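Local coordinates for envelope glycoprotein (Bourbon virus, PDB 5ZKX) that probably drives fusion of the viral envelope with the host membrane, captured here in its postfusion form as a class III fusion glycoprotein, at the interface of chains A and B. Sequence-based numbering; all coordinates share one arbitrary frame. Chains: chain A/B, Envelope glycoprotein.

Contact 1: the interface of chains A and B. Residues chain A 309-310, 312-313, 317; chain B 18-20.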
# COMPACT_ATOMS: atom_id res chain seq x y z
N ASP A 309 29.98 18.35 3.76
CA ASP A 309 30.00 19.68 4.37
C ASP A 309 31.26 19.88 5.19
O ASP A 309 31.86 20.96 5.17
CB ASP A 309 28.76 19.87 5.25
CG ASP A 309 28.46 21.32 5.55
OD1 ASP A 309 28.96 22.20 4.81
OD2 ASP A 309 27.73 21.59 6.53
N HIS A 310 31.68 18.85 5.93
CA HIS A 310 32.91 18.94 6.71
C HIS A 310 34.12 19.06 5.79
O HIS A 310 35.08 19.77 6.11
CB HIS A 310 33.02 17.71 7.61
CG HIS A 310 34.40 17.47 8.14
ND1 HIS A 310 34.95 18.22 9.16
CD2 HIS A 310 35.33 16.54 7.81
CE1 HIS A 310 36.16 17.78 9.42
NE2 HIS A 310 36.42 16.76 8.62
N PHE A 312 34.18 20.56 2.87
CA PHE A 312 34.22 21.94 2.41
C PHE A 312 34.74 22.88 3.49
O PHE A 312 35.41 23.88 3.18
CB PHE A 312 32.84 22.39 1.95
CG PHE A 312 32.57 22.15 0.49
CD1 PHE A 312 33.25 22.87 -0.48
CD2 PHE A 312 31.64 21.20 0.08
CE1 PHE A 312 33.01 22.65 -1.82
CE2 PHE A 312 31.40 20.99 -1.26
CZ PHE A 312 32.09 21.71 -2.21
N SER A 313 34.44 22.59 4.76
CA SER A 313 34.97 23.40 5.84
C SER A 313 36.48 23.26 5.95
O SER A 313 37.20 24.24 6.17
CB SER A 313 34.30 23.02 7.16
OG SER A 313 34.75 23.84 8.23
N LYS A 317 39.42 26.30 5.28
CA LYS A 317 40.47 26.58 6.25
C LYS A 317 41.84 26.48 5.61
O LYS A 317 42.71 27.33 5.84
CB LYS A 317 40.36 25.63 7.44
CG LYS A 317 39.07 25.79 8.23
CD LYS A 317 39.03 24.86 9.43
CE LYS A 317 37.75 25.05 10.22
NZ LYS A 317 37.66 24.08 11.34
N TYR B 18 34.88 28.86 7.21
CA TYR B 18 33.57 28.24 7.17
C TYR B 18 33.55 27.06 8.14
O TYR B 18 34.48 26.25 8.16
CB TYR B 18 33.21 27.76 5.76
CG TYR B 18 31.95 26.94 5.73
CD1 TYR B 18 30.73 27.50 6.11
CD2 TYR B 18 31.97 25.61 5.33
CE1 TYR B 18 29.57 26.75 6.09
CE2 TYR B 18 30.81 24.86 5.30
CZ TYR B 18 29.61 25.44 5.68
OH TYR B 18 28.46 24.70 5.66
N GLN B 19 32.49 26.98 8.94
CA GLN B 19 32.32 25.91 9.91
C GLN B 19 31.06 25.12 9.57
O GLN B 19 29.99 25.71 9.39
CB GLN B 19 32.23 26.47 11.33
CG GLN B 19 32.37 25.41 12.41
CD GLN B 19 33.74 24.77 12.41
OE1 GLN B 19 34.76 25.44 12.23
NE2 GLN B 19 33.78 23.45 12.61
N GLU B 20 31.19 23.80 9.47
CA GLU B 20 30.04 22.96 9.20
C GLU B 20 29.08 22.97 10.39
O GLU B 20 29.47 23.21 11.53
CB GLU B 20 30.48 21.53 8.89
CG GLU B 20 31.06 20.79 10.08
CD GLU B 20 32.57 20.93 10.16
OE1 GLU B 20 33.27 19.89 10.13
OE2 GLU B 20 33.05 22.07 10.27

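Contact 2: the interface of chains A and B. Residues chain A 18, 307, 311; chain B 401-404.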
# COMPACT_ATOMS: atom_id res chain seq x y z
N TYR A 18 44.14 12.24 -1.87
CA TYR A 18 42.89 11.55 -1.59
C TYR A 18 42.39 10.90 -2.88
O TYR A 18 42.38 11.53 -3.94
CB TYR A 18 41.83 12.50 -1.04
CG TYR A 18 40.47 11.86 -0.93
CD1 TYR A 18 40.28 10.76 -0.10
CD2 TYR A 18 39.39 12.32 -1.66
CE1 TYR A 18 39.04 10.16 0.01
CE2 TYR A 18 38.15 11.73 -1.56
CZ TYR A 18 37.98 10.65 -0.72
OH TYR A 18 36.75 10.05 -0.62
N GLN A 307 29.17 14.80 5.71
CA GLN A 307 30.58 14.50 5.46
C GLN A 307 31.15 15.42 4.39
O GLN A 307 32.27 15.94 4.53
CB GLN A 307 30.74 13.04 5.06
CG GLN A 307 32.19 12.58 4.92
CD GLN A 307 32.35 11.07 5.01
OE1 GLN A 307 31.39 10.35 5.31
NE2 GLN A 307 33.56 10.58 4.75
N ARG A 311 34.09 18.37 4.65
CA ARG A 311 35.18 18.49 3.68
C ARG A 311 35.31 19.92 3.17
O ARG A 311 36.42 20.45 3.06
CB ARG A 311 34.96 17.52 2.52
CG ARG A 311 35.10 16.05 2.89
CD ARG A 311 35.05 15.17 1.66
NE ARG A 311 35.32 13.77 1.97
CZ ARG A 311 35.43 12.81 1.06
NH1 ARG A 311 35.28 13.09 -0.23
NH2 ARG A 311 35.68 11.56 1.43
N PHE B 401 41.04 13.23 4.71
CA PHE B 401 39.77 12.83 4.12
C PHE B 401 39.64 11.31 4.15
O PHE B 401 40.58 10.59 3.81
CB PHE B 401 39.66 13.33 2.69
CG PHE B 401 39.33 14.79 2.58
CD1 PHE B 401 39.06 15.55 3.70
CD2 PHE B 401 39.30 15.41 1.34
CE1 PHE B 401 38.76 16.90 3.60
CE2 PHE B 401 38.99 16.75 1.23
CZ PHE B 401 38.73 17.50 2.36
N LYS B 402 38.47 10.84 4.55
CA LYS B 402 38.17 9.42 4.59
C LYS B 402 37.22 9.06 3.46
O LYS B 402 36.70 9.93 2.76
CB LYS B 402 37.57 9.03 5.95
CG LYS B 402 38.46 9.42 7.13
CD LYS B 402 39.88 8.90 6.93
CE LYS B 402 40.79 9.27 8.10
NZ LYS B 402 42.10 9.83 7.64
N THR B 403 37.01 7.76 3.27
CA THR B 403 36.13 7.30 2.20
C THR B 403 34.70 7.78 2.46
O THR B 403 34.23 7.80 3.60
CB THR B 403 36.17 5.78 2.08
OG1 THR B 403 36.05 5.19 3.38
CG2 THR B 403 37.48 5.34 1.46
N LEU B 404 34.02 8.16 1.39
CA LEU B 404 32.71 8.78 1.50
C LEU B 404 31.64 7.73 1.78
O LEU B 404 31.53 6.73 1.07
CB LEU B 404 32.38 9.55 0.22
CG LEU B 404 31.01 10.23 0.16
CD1 LEU B 404 30.88 11.25 1.27
CD2 LEU B 404 30.79 10.86 -1.21

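Contact 1: the interface of chains A and B
Two turns of the side chain bring B:Glu20 back onto helix 284-329 of chain A: CG lies between the backbone N and the carbonyl carbon (chi1 68°), and the chain bends again at chi2 (-92°). The carboxylate thereby comes alongside A:His310, pointing the same way as the imidazole. Ring atom ND1 donates to B:Glu20 OE1 at 2.6 Å, with the acceptor close to the ring plane, which favours this rotation of the imidazole. An acidic neighbour of this kind would be expected to favour a protonated imidazole. The second carboxylate oxygen, OE2, takes a longer hydrogen bond from A:Ser313 OG at 3.2 Å, approached from above the carboxylate plane. Serine suits this position because its small hydroxyl can also turn to the backbone carbonyl O of B:Tyr18, although that bond is modelled so short that its length is doubtful.

A turn before A:Ser313, the side chains of A:Asp309 and B:Tyr18 cross at about a right angle. The phenol hydroxyl OH of B:Tyr18 donates to A:Asp309 OD1, which uses its syn lone pair, at 2.7 Å. OD1 lies at the edge of the ring, in its plane, while ring atom CD2 rests 3.8 Å from A:Ser313 CA. Tyrosine thus supplies both an apolar ring edge to set against the helix and a polar end to reach the aspartate. Farther along, A:Lys317 extends towards poorly ordered B:Gln19, making at most a weak bond. Together these contacts fasten the N-terminal stretch of one subunit to the long central helix of its neighbour in the postfusion trimer.

Contact 2: the interface of chains A and B
A:Arg311 lays its aliphatic stem over B:Phe401, fixing an extended segment of chain B against the long helix of a gp64-type, class III fusion glycoprotein. The tight part of the contact lies here. Methylene CG sits over one face of the phenyl ring, offset toward the rim and 4.0 Å from its centroid, in a CH-pi contact. CB rests against the CZ end of the ring at 3.8 Å. CG is anti to the carbonyl carbon (chi1 -68°), and the chain runs extended to NE, so the stem passes along the ring before its charged end reaches the loop backbone. The guanidinium is turned nearly parallel to the phenyl plane, 9° away from it. Arginine suits this place because it joins a greasy stem to a flat, many-handed donor.

That donor is steadied from its own chain: NH2 gives a hydrogen bond to the phenol OH of A:Tyr18 at 2.8 Å, the oxygen tilted somewhat from the guanidinium plane. The same NH2 points at the backbone carbonyl O of B:Lys402, but the modelled separation is too short to be trusted. At the CB end of B:Phe401, the side chain of A:Tyr18 crosses at about a right angle and turns a ring face to that methylene, CD1 lying 3.8 Å from B:Phe401 CB. Phenylalanine suits the place because it offers a broad face to the arginine stem and an apolar root to the tyrosine.

Packing is looser toward A:Gln307. Its extended side chain carries NE2 to the carbonyl O of B:Thr403 at 3.1 Å, arriving from above the carbonyl plane and thus away from the lone pairs. The amide carbon CD only skims the methyl CD1 of B:Leu404, at 4.0 Å. Glutamine suits the place because its long side chain brings an amide N-H to a backbone carbonyl while its carbons pass the leucine methyl.

The centres of the C-alpha atoms of contact 1 and contact 2 lie about 13 Å apart, and both are built on helix 284-329 of chain A, with interleaved positions between 307 and 317. Two stretches of chain B far apart in sequence, one near its N-terminus and one around 401-404, meet the same length of helix. The same tyrosine serves in both, as B:Tyr18 in contact 1 and A:Tyr18 in contact 2: in each copy its hydroxyl can donate to a neighbour's aspartate while accepting from its own chain's arginine. Repeated in the trimer, this would couple N-terminal stretch, central helix and C-terminal segment, plausibly stabilising the postfusion state.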